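Local coordinates for protein putative succinylglutamate desuccinylase / aspartoacylase (Shewanella amazonensis, PDB 3FMC) that is probably a zinc-dependent hydrolase of the succinylglutamate desuccinylase/aspartoacylase family, acting on ester bonds, at residues N50-L56 / L71-A75; W100-L105 / T149-A155; D340-H346 / E357-T363. All coordinates share one frame; numbering follows the deposited sequence.

Contact 1: residues N50-L56 / L71-A75; sequences NAVIYQL and LVPLA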
loop_
_atom_site.group_PDB
_atom_site.type_symbol
_atom_site.label_atom_id
_atom_site.label_comp_id
_atom_site.label_asym_id
_atom_site.label_seq_id
_atom_site.Cartn_x
_atom_site.Cartn_y
_atom_site.Cartn_z
ATOM N N ASN C 50 -5.750 18.838 14.404
ATOM C CA ASN C 50 -4.755 19.046 15.463
ATOM C C ASN C 50 -4.444 20.547 15.606
ATOM O O ASN C 50 -4.284 21.074 16.740
ATOM C CB ASN C 50 -3.461 18.276 15.167
ATOM C CG ASN C 50 -3.699 16.768 15.118
ATOM O OD1 ASN C 50 -4.275 16.227 16.035
ATOM N ND2 ASN C 50 -3.345 16.123 14.013
ATOM N N ALA C 51 -4.330 21.216 14.464
ATOM C CA ALA C 51 -4.042 22.663 14.431
ATOM C C ALA C 51 -5.230 23.401 15.026
ATOM O O ALA C 51 -5.050 24.435 15.729
ATOM C CB ALA C 51 -3.763 23.153 12.949
ATOM N N VAL C 52 -6.431 22.888 14.770
ATOM C CA VAL C 52 -7.652 23.506 15.354
ATOM C C VAL C 52 -7.675 23.348 16.889
ATOM O O VAL C 52 -7.982 24.300 17.647
ATOM C CB VAL C 52 -8.955 23.029 14.660
ATOM C CG1 VAL C 52 -10.185 23.600 15.379
ATOM C CG2 VAL C 52 -8.970 23.411 13.157
ATOM N N ILE C 53 -7.345 22.148 17.371
ATOM C CA ILE C 53 -7.281 21.886 18.804
ATOM C C ILE C 53 -6.196 22.765 19.438
ATOM O O ILE C 53 -6.406 23.396 20.505
ATOM C CB ILE C 53 -7.102 20.374 19.107
ATOM C CG1 ILE C 53 -8.427 19.628 18.819
ATOM C CG2 ILE C 53 -6.648 20.121 20.536
ATOM C CD1 ILE C 53 -8.402 18.093 19.100
ATOM N N TYR C 54 -5.062 22.860 18.769
ATOM C CA TYR C 54 -3.972 23.693 19.246
ATOM C C TYR C 54 -4.463 25.150 19.448
ATOM O O TYR C 54 -4.305 25.733 20.510
ATOM C CB TYR C 54 -2.837 23.672 18.231
ATOM C CG TYR C 54 -1.730 24.645 18.546
ATOM C CD1 TYR C 54 -0.812 24.368 19.571
ATOM C CD2 TYR C 54 -1.596 25.835 17.841
ATOM C CE1 TYR C 54 0.180 25.243 19.881
ATOM C CE2 TYR C 54 -0.599 26.717 18.154
ATOM C CZ TYR C 54 0.285 26.420 19.182
ATOM O OH TYR C 54 1.304 27.282 19.471
ATOM N N GLN C 55 -5.013 25.737 18.397
ATOM C CA GLN C 55 -5.459 27.129 18.467
ATOM C C GLN C 55 -6.564 27.302 19.496
ATOM O O GLN C 55 -6.576 28.321 20.204
ATOM C CB GLN C 55 -5.917 27.646 17.107
ATOM C CG GLN C 55 -4.824 27.729 16.026
ATOM C CD GLN C 55 -3.852 28.836 16.235
ATOM O OE1 GLN C 55 -3.590 29.212 17.357
ATOM N NE2 GLN C 55 -3.258 29.309 15.177
ATOM N N LEU C 56 -7.471 26.341 19.601
ATOM C CA LEU C 56 -8.568 26.424 20.550
ATOM C C LEU C 56 -8.001 26.427 21.969
ATOM O O LEU C 56 -8.407 27.233 22.825
ATOM C CB LEU C 56 -9.575 25.290 20.347
ATOM C CG LEU C 56 -10.857 25.300 21.197
ATOM C CD1 LEU C 56 -11.664 26.636 20.973
ATOM C CD2 LEU C 56 -11.704 24.053 20.880
ATOM N N LEU C 71 -9.939 17.582 25.287
ATOM C CA LEU C 71 -9.535 17.608 23.886
ATOM C C LEU C 71 -8.534 16.488 23.629
ATOM O O LEU C 71 -7.581 16.284 24.395
ATOM C CB LEU C 71 -8.967 18.964 23.442
ATOM C CG LEU C 71 -9.758 20.230 23.865
ATOM C CD1 LEU C 71 -9.279 20.767 25.299
ATOM C CD2 LEU C 71 -9.640 21.254 22.766
ATOM N N VAL C 72 -8.789 15.784 22.530
ATOM C CA VAL C 72 -8.013 14.600 22.133
ATOM C C VAL C 72 -7.490 14.774 20.693
ATOM O O VAL C 72 -8.125 14.343 19.746
ATOM C CB VAL C 72 -8.834 13.292 22.297
ATOM C CG1 VAL C 72 -7.942 12.011 22.040
ATOM C CG2 VAL C 72 -9.493 13.195 23.688
ATOM N N PRO C 73 -6.355 15.452 20.540
ATOM C CA PRO C 73 -5.701 15.553 19.227
ATOM C C PRO C 73 -5.004 14.195 18.989
ATOM O O PRO C 73 -4.867 13.379 19.918
ATOM C CB PRO C 73 -4.673 16.660 19.417
ATOM C CG PRO C 73 -4.312 16.548 20.895
ATOM C CD PRO C 73 -5.577 16.120 21.609
ATOM N N LEU C 74 -4.604 13.933 17.751
ATOM C CA LEU C 74 -3.826 12.737 17.448
ATOM C C LEU C 74 -4.524 11.491 17.938
ATOM O O LEU C 74 -3.914 10.586 18.550
ATOM C CB LEU C 74 -2.405 12.894 18.042
ATOM C CG LEU C 74 -1.587 14.116 17.637
ATOM C CD1 LEU C 74 -0.400 14.370 18.573
ATOM C CD2 LEU C 74 -1.145 14.099 16.151
ATOM N N ALA C 75 -5.810 11.432 17.630
ATOM C CA ALA C 75 -6.672 10.399 18.230
ATOM C C ALA C 75 -6.494 8.966 17.674
ATOM O O ALA C 75 -7.066 8.039 18.222
ATOM C CB ALA C 75 -8.172 10.802 18.198
#
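Ile53, on helix 48-60, packs against Leu71 of strand 69-72 and Pro73 just after it, within the beta-alpha-beta unit of strand 36-40, helix 48-60 and strand 69-72 in the catalytic domain. Its two branches divide the work. Ile53 CG2 meets the Leu71 side chain, 3.9 Å from Leu71 CB, and the two side chains run alongside in opposing senses. Ile53 CD1, at the end of an extended arm, reaches over the backbone where the strand ends and stops 3.6 Å from Pro73 N. Leu71 CD2 also lies 4.0 Å from Leu56 CD2, one turn after Ile53, which extends the apolar seam along the helix. Leu171 of strand 167-174 also touches Ile53.

Asn50, one turn before Ile53, is the polar end of this seam. Its CG sits beside the backbone N (chi1 -62°), which carries the amide toward the turn after the strand. OD1 is turned to Leu74 N while ND2 donates to Asn41 OD1, just past strand 36-40, so the rotation of the amide should be fixed. Leu323 of the second subunit packs on Asn50, Pro73 and Leu74. Asn50 OD1 accepts from Leu74 N at 2.9 Å, with an N-H...O angle of 144° and the donor tilted 17° from the carbonyl plane.

Contact 2: residues W100-L105 / T149-A155; sequences WNREYL and TTGHRLA. With SO4 (sulfate ion), chain K.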
loop_
_atom_site.group_PDB
_atom_site.type_symbol
_atom_site.label_atom_id
_atom_site.label_comp_id
_atom_site.label_asym_id
_atom_site.label_seq_id
_atom_site.Cartn_x
_atom_site.Cartn_y
_atom_site.Cartn_z
ATOM N N TRP C 100 -11.876 3.544 9.923
ATOM C CA TRP C 100 -11.772 3.721 11.381
ATOM C C TRP C 100 -13.026 4.400 11.958
ATOM O O TRP C 100 -13.378 4.142 13.138
ATOM C CB TRP C 100 -10.609 4.566 11.732
ATOM C CG TRP C 100 -9.242 4.082 11.262
ATOM C CD1 TRP C 100 -8.423 4.731 10.411
ATOM C CD2 TRP C 100 -8.559 2.887 11.649
ATOM N NE1 TRP C 100 -7.234 4.057 10.268
ATOM C CE2 TRP C 100 -7.291 2.914 11.013
ATOM C CE3 TRP C 100 -8.881 1.806 12.468
ATOM C CZ2 TRP C 100 -6.356 1.883 11.152
ATOM C CZ3 TRP C 100 -7.944 0.770 12.593
ATOM C CH2 TRP C 100 -6.702 0.831 11.949
ATOM N N ASN C 101 -13.684 5.215 11.116
ATOM C CA ASN C 101 -14.919 5.923 11.506
ATOM C C ASN C 101 -16.186 5.161 11.148
ATOM O O ASN C 101 -17.288 5.732 10.988
ATOM C CB ASN C 101 -14.879 7.333 10.920
ATOM C CG ASN C 101 -15.928 8.265 11.524
ATOM O OD1 ASN C 101 -16.136 8.301 12.737
ATOM N ND2 ASN C 101 -16.547 9.066 10.658
ATOM N N ARG C 102 -16.039 3.851 10.987
ATOM C CA ARG C 102 -17.183 2.962 10.853
ATOM C C ARG C 102 -17.126 1.913 11.972
ATOM O O ARG C 102 -17.895 0.972 11.967
ATOM C CB ARG C 102 -17.205 2.275 9.501
ATOM C CG ARG C 102 -17.492 3.230 8.382
ATOM C CD ARG C 102 -18.840 3.934 8.502
ATOM N NE ARG C 102 -18.955 4.785 7.321
ATOM C CZ ARG C 102 -18.451 6.021 7.222
ATOM N NH1 ARG C 102 -17.937 6.646 8.270
ATOM N NH2 ARG C 102 -18.538 6.660 6.060
ATOM N N GLU C 103 -16.219 2.099 12.933
ATOM C CA GLU C 103 -16.021 1.130 14.025
ATOM C C GLU C 103 -16.683 1.447 15.366
ATOM O O GLU C 103 -16.488 0.748 16.363
ATOM C CB GLU C 103 -14.522 0.959 14.213
ATOM C CG GLU C 103 -13.866 0.101 13.138
ATOM C CD GLU C 103 -14.010 -1.380 13.383
ATOM O OE1 GLU C 103 -14.984 -1.826 14.069
ATOM O OE2 GLU C 103 -13.115 -2.100 12.899
ATOM N N TYR C 104 -17.506 2.484 15.415
ATOM C CA TYR C 104 -18.132 2.822 16.717
ATOM C C TYR C 104 -19.226 1.821 17.079
ATOM O O TYR C 104 -19.701 1.063 16.239
ATOM C CB TYR C 104 -18.581 4.302 16.764
ATOM C CG TYR C 104 -17.404 5.287 16.744
ATOM C CD1 TYR C 104 -16.801 5.712 17.916
ATOM C CD2 TYR C 104 -16.867 5.758 15.557
ATOM C CE1 TYR C 104 -15.753 6.555 17.929
ATOM C CE2 TYR C 104 -15.794 6.612 15.553
ATOM C CZ TYR C 104 -15.213 7.011 16.745
ATOM O OH TYR C 104 -14.172 7.918 16.695
ATOM N N LEU C 105 -19.641 1.854 18.335
ATOM C CA LEU C 105 -20.555 0.891 18.902
ATOM C C LEU C 105 -21.986 1.376 18.903
ATOM O O LEU C 105 -22.258 2.437 19.457
ATOM C CB LEU C 105 -20.128 0.640 20.352
ATOM C CG LEU C 105 -20.954 -0.352 21.189
ATOM C CD1 LEU C 105 -21.158 -1.681 20.458
ATOM C CD2 LEU C 105 -20.319 -0.517 22.588
ATOM N N THR C 149 -11.751 -6.014 17.181
ATOM C CA THR C 149 -10.799 -5.519 16.163
ATOM C C THR C 149 -9.951 -4.354 16.676
ATOM O O THR C 149 -10.300 -3.663 17.652
ATOM C CB THR C 149 -11.517 -5.064 14.838
ATOM O OG1 THR C 149 -12.247 -3.864 15.070
ATOM C CG2 THR C 149 -12.448 -6.124 14.273
ATOM N N THR C 150 -8.850 -4.093 15.982
ATOM C CA THR C 150 -7.966 -2.984 16.298
ATOM C C THR C 150 -8.751 -1.671 16.301
ATOM O O THR C 150 -8.643 -0.869 17.239
ATOM C CB THR C 150 -6.775 -2.964 15.286
ATOM O OG1 THR C 150 -6.081 -4.237 15.412
ATOM C CG2 THR C 150 -5.826 -1.723 15.540
ATOM N N GLY C 151 -9.562 -1.496 15.261
ATOM C CA GLY C 151 -10.335 -0.258 15.066
ATOM C C GLY C 151 -11.480 -0.167 16.062
ATOM O O GLY C 151 -11.774 0.902 16.569
ATOM N N HIS C 152 -12.103 -1.282 16.378
ATOM C CA HIS C 152 -13.189 -1.260 17.369
ATOM C C HIS C 152 -12.665 -0.905 18.751
ATOM O O HIS C 152 -13.335 -0.148 19.496
ATOM C CB HIS C 152 -13.941 -2.588 17.370
ATOM C CG HIS C 152 -15.278 -2.551 18.037
ATOM N ND1 HIS C 152 -16.308 -1.716 17.617
ATOM C CD2 HIS C 152 -15.791 -3.323 19.023
ATOM C CE1 HIS C 152 -17.386 -1.972 18.341
ATOM N NE2 HIS C 152 -17.105 -2.953 19.188
ATOM N N ARG C 153 -11.489 -1.410 19.118
ATOM C CA ARG C 153 -10.939 -1.077 20.419
ATOM C C ARG C 153 -10.704 0.433 20.466
ATOM O O ARG C 153 -10.996 1.086 21.451
ATOM C CB ARG C 153 -9.660 -1.833 20.699
ATOM C CG ARG C 153 -8.933 -1.399 21.943
ATOM C CD ARG C 153 -7.762 -2.329 22.291
ATOM N NE ARG C 153 -8.365 -3.567 22.707
ATOM C CZ ARG C 153 -8.790 -3.817 23.931
ATOM N NH1 ARG C 153 -8.625 -2.937 24.913
ATOM N NH2 ARG C 153 -9.397 -4.964 24.165
ATOM N N LEU C 154 -10.153 0.994 19.401
ATOM C CA LEU C 154 -9.926 2.434 19.397
ATOM C C LEU C 154 -11.217 3.207 19.515
ATOM O O LEU C 154 -11.347 4.085 20.379
ATOM C CB LEU C 154 -9.208 2.861 18.117
ATOM C CG LEU C 154 -9.061 4.356 17.813
ATOM C CD1 LEU C 154 -8.158 5.077 18.809
ATOM C CD2 LEU C 154 -8.613 4.620 16.338
ATOM N N ALA C 155 -12.161 2.896 18.640
ATOM C CA ALA C 155 -13.415 3.621 18.577
ATOM C C ALA C 155 -14.198 3.564 19.872
ATOM O O ALA C 155 -14.735 4.589 20.322
ATOM C CB ALA C 155 -14.258 3.129 17.429
HETATM S S SO4 K . -16.369 9.573 6.721
HETATM O O1 SO4 K . -15.937 8.461 7.597
HETATM O O2 SO4 K . -17.058 9.019 5.558
HETATM O O3 SO4 K . -15.270 10.466 6.241
HETATM O O4 SO4 K . -17.270 10.424 7.518
HETATM O O HOH W 1 -11.319 2.915 14.544
#
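Glu103 is gripped from both its ends by the first turn of helix 150-163. Thr149 OG1 donates to Glu103 OE2 at 2.9 Å, meeting it from above the carboxylate plane, while the same hydroxyl oxygen accepts from His152 N as the helix cap. The Glu103 chain bends at chi2 (-82°), folding its carboxylate back close to the helix N terminus, whose dipole would probably favour its negative charge. His152 ND1 donates to Glu103 O at 2.8 Å (148°), and its NE2 is hydrogen-bonded to Arg141 NE, so the imidazole is held at both nitrogens.

In the catalytic domain, this joins the long loop between helices 77-80 and 111-118 to the helix start. Gly151, with no side chain between helix and loop, lets them come close: its CA lies 3.6 Å from Trp100 CZ3, at the indole edge. A water bridges the backbones, donating to Trp100 O and Gly151 O. One turn along, Ala155 CB sits over the Tyr104 ring, 3.7 Å from its centroid and 13° off the normal, a CH-pi contact. Beyond the loop, a sulfate, probably from the crystallisation liquor, is bound by Asn101 ND2 and by Arg102, whose NH1 lies 2.8 Å from sulfate O1; Arg91 and Asn99 complete the site. Asn101 also touches His43 and His172 of a possible metal site, consistent with a substrate-carboxylate pocket as in M14 zinc carboxypeptidases.

Contact 3: residues D340-H346 / E357-T363; sequences DGVPILH and ELYKVMT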
loop_
_atom_site.group_PDB
_atom_site.type_symbol
_atom_site.label_atom_id
_atom_site.label_comp_id
_atom_site.label_asym_id
_atom_site.label_seq_id
_atom_site.Cartn_x
_atom_site.Cartn_y
_atom_site.Cartn_z
ATOM N N ASP C 340 -28.103 21.067 -10.433
ATOM C CA ASP C 340 -27.549 22.246 -9.775
ATOM C C ASP C 340 -27.215 21.822 -8.335
ATOM O O ASP C 340 -27.940 21.048 -7.711
ATOM C CB ASP C 340 -28.564 23.363 -9.659
ATOM C CG ASP C 340 -29.000 23.949 -11.016
ATOM O OD1 ASP C 340 -28.483 23.555 -12.090
ATOM O OD2 ASP C 340 -29.896 24.800 -10.939
ATOM N N GLY C 341 -26.120 22.334 -7.819
ATOM C CA GLY C 341 -25.716 22.022 -6.472
ATOM C C GLY C 341 -24.440 22.730 -6.137
ATOM O O GLY C 341 -23.950 23.582 -6.914
ATOM N N VAL C 342 -23.909 22.386 -4.961
ATOM C CA VAL C 342 -22.658 22.948 -4.460
ATOM C C VAL C 342 -21.620 21.829 -4.262
ATOM O O VAL C 342 -21.786 21.028 -3.362
ATOM C CB VAL C 342 -22.833 23.643 -3.082
ATOM C CG1 VAL C 342 -21.506 24.260 -2.649
ATOM C CG2 VAL C 342 -23.863 24.783 -3.168
ATOM N N PRO C 343 -20.602 21.778 -5.115
ATOM C CA PRO C 343 -19.517 20.805 -4.923
ATOM C C PRO C 343 -18.815 21.113 -3.607
ATOM O O PRO C 343 -18.425 22.273 -3.372
ATOM C CB PRO C 343 -18.613 21.038 -6.144
ATOM C CG PRO C 343 -18.932 22.360 -6.610
ATOM C CD PRO C 343 -20.380 22.602 -6.317
ATOM N N ILE C 344 -18.746 20.111 -2.723
ATOM C CA ILE C 344 -18.106 20.264 -1.399
ATOM C C ILE C 344 -16.657 19.808 -1.426
ATOM O O ILE C 344 -15.751 20.419 -0.833
ATOM C CB ILE C 344 -18.917 19.477 -0.307
ATOM C CG1 ILE C 344 -20.341 20.045 -0.169
ATOM C CG2 ILE C 344 -18.195 19.456 1.029
ATOM C CD1 ILE C 344 -20.393 21.578 0.094
ATOM N N LEU C 345 -16.424 18.718 -2.146
ATOM C CA LEU C 345 -15.091 18.124 -2.155
ATOM C C LEU C 345 -14.916 17.346 -3.453
ATOM O O LEU C 345 -15.904 16.939 -4.089
ATOM C CB LEU C 345 -14.922 17.205 -0.916
ATOM C CG LEU C 345 -15.901 16.034 -0.727
ATOM C CD1 LEU C 345 -15.425 14.787 -1.545
ATOM C CD2 LEU C 345 -16.146 15.584 0.705
ATOM N N HIS C 346 -13.660 17.139 -3.810
ATOM C CA HIS C 346 -13.305 16.335 -4.956
ATOM C C HIS C 346 -12.081 15.467 -4.652
ATOM O O HIS C 346 -11.306 15.703 -3.712
ATOM C CB HIS C 346 -13.148 17.184 -6.249
ATOM C CG HIS C 346 -11.919 18.051 -6.319
ATOM N ND1 HIS C 346 -10.629 17.543 -6.368
ATOM C CD2 HIS C 346 -11.794 19.396 -6.450
ATOM C CE1 HIS C 346 -9.773 18.541 -6.490
ATOM N NE2 HIS C 346 -10.450 19.675 -6.575
ATOM N N GLU C 357 -14.704 8.054 -7.325
ATOM C CA GLU C 357 -15.585 9.136 -6.871
ATOM C C GLU C 357 -14.892 10.472 -7.129
ATOM O O GLU C 357 -13.880 10.802 -6.512
ATOM C CB GLU C 357 -15.929 8.973 -5.417
ATOM C CG GLU C 357 -16.927 10.024 -4.871
ATOM C CD GLU C 357 -16.976 10.014 -3.355
ATOM O OE1 GLU C 357 -17.549 9.086 -2.732
ATOM O OE2 GLU C 357 -16.436 10.961 -2.786
ATOM N N LEU C 358 -15.448 11.232 -8.053
ATOM C CA LEU C 358 -14.874 12.524 -8.443
ATOM C C LEU C 358 -15.253 13.662 -7.497
ATOM O O LEU C 358 -14.379 14.410 -7.084
ATOM C CB LEU C 358 -15.243 12.906 -9.886
ATOM C CG LEU C 358 -14.434 12.304 -11.018
ATOM C CD1 LEU C 358 -15.157 12.601 -12.355
ATOM C CD2 LEU C 358 -12.976 12.844 -11.020
ATOM N N TYR C 359 -16.524 13.793 -7.166
ATOM C CA TYR C 359 -16.990 14.838 -6.268
ATOM C C TYR C 359 -18.115 14.367 -5.389
ATOM O O TYR C 359 -18.764 13.390 -5.709
ATOM C CB TYR C 359 -17.597 16.016 -7.083
ATOM C CG TYR C 359 -16.659 17.055 -7.715
ATOM C CD1 TYR C 359 -16.007 16.808 -8.914
ATOM C CD2 TYR C 359 -16.510 18.322 -7.154
ATOM C CE1 TYR C 359 -15.186 17.732 -9.513
ATOM C CE2 TYR C 359 -15.728 19.275 -7.753
ATOM C CZ TYR C 359 -15.067 18.993 -8.937
ATOM O OH TYR C 359 -14.259 19.921 -9.540
ATOM N N LYS C 360 -18.278 15.037 -4.243
ATOM C CA LYS C 360 -19.516 14.990 -3.461
ATOM C C LYS C 360 -20.140 16.407 -3.578
ATOM O O LYS C 360 -19.443 17.431 -3.451
ATOM C CB LYS C 360 -19.325 14.541 -2.039
ATOM C CG LYS C 360 -18.959 13.060 -1.934
ATOM C CD LYS C 360 -18.945 12.684 -0.468
ATOM C CE LYS C 360 -18.491 11.339 -0.262
ATOM N NZ LYS C 360 -18.738 11.059 1.178
ATOM N N VAL C 361 -21.437 16.419 -3.874
ATOM C CA VAL C 361 -22.180 17.624 -4.181
ATOM C C VAL C 361 -23.463 17.750 -3.383
ATOM O O VAL C 361 -24.273 16.831 -3.353
ATOM C CB VAL C 361 -22.545 17.614 -5.708
ATOM C CG1 VAL C 361 -23.300 18.896 -6.108
ATOM C CG2 VAL C 361 -21.287 17.429 -6.534
HETATM N N MSE C 362 -23.653 18.883 -2.676
HETATM C CA MSE C 362 -24.933 19.116 -2.010
HETATM C C MSE C 362 -25.901 19.640 -3.057
HETATM O O MSE C 362 -25.547 20.538 -3.839
HETATM C CB MSE C 362 -24.808 20.177 -0.896
HETATM C CG MSE C 362 -23.930 19.718 0.192
HETATM SE SE MSE C 362 -23.955 21.004 1.687
HETATM C CE MSE C 362 -22.627 20.167 2.826
ATOM N N THR C 363 -27.066 19.031 -3.117
ATOM C CA THR C 363 -28.118 19.441 -4.007
ATOM C C THR C 363 -29.325 19.862 -3.130
ATOM O O THR C 363 -29.397 19.564 -1.906
ATOM C CB THR C 363 -28.543 18.299 -4.963
ATOM O OG1 THR C 363 -29.169 17.244 -4.220
ATOM C CG2 THR C 363 -27.323 17.783 -5.736
#
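Four backbone hydrogen bonds join Val342, Ile344 and Leu345 to Met362 and Lys360. The Val342-Met362 pair is bonded in both directions, the shorter link being Val342 N to Met362 O at 2.7 Å, in the carbonyl plane. Ile344 N then donates to Lys360 O (166°), and Lys360 N to Leu345 O at 3.0 Å. Two residues of one strand thus face one of the other, a classic beta bulge in an antiparallel pair whose axes run at 144°. It shifts the register by one, from Pro343 opposite Val361 to His346 opposite Tyr359. The pair bridges strand 176-184, next to 341-346, and strand 290-294, next to 357-363.

Aromatic contacts centre on Tyr359, with His346 after the bulge and Pro343 before it. His346 CB stands over the centre of the Tyr359 ring, 3.5 Å from the centroid and 7° off the normal, a CH-pi contact; the imidazole projects past the phenol and stacks on Tyr303. Pro343 CB lies 3.6 Å from Tyr359 CD2, while Tyr359 OH is hydrogen-bonded to Gly305 O.

Apolar contacts occupy the other side. Ile344 CG1 meets Met362 CG at 3.6 Å, and the extended selenomethionine chain carries Met362 SE to 3.9 Å from Ile344 CD1. Leu345 runs alongside the aliphatic start of Lys360, whose amine end leads away, with Leu345 CD1 3.9 Å from Lys360 CB.

How the contacts relate
From the N terminus, the three contacts follow in series, and none encloses or crosses another. Contact 1 closes a short loop of 14 residues between helix 48-60 and the end of strand 69-72. Contact 2 opens later and closes a largely helical excursion of 43 residues, fixing the loop 100-105 to the start of helix 150-163. These two touch directly: Ala75 O packs on Leu154 CD1 at 3.2 Å, although their centres are 20 Å apart. Contact 3 joins two strands far along the chain across ten residues; its nearest atoms are about 7 Å from contact 2 and about 16 Å from contact 1. Contacts 2 and 3 both meet the fourth subunit.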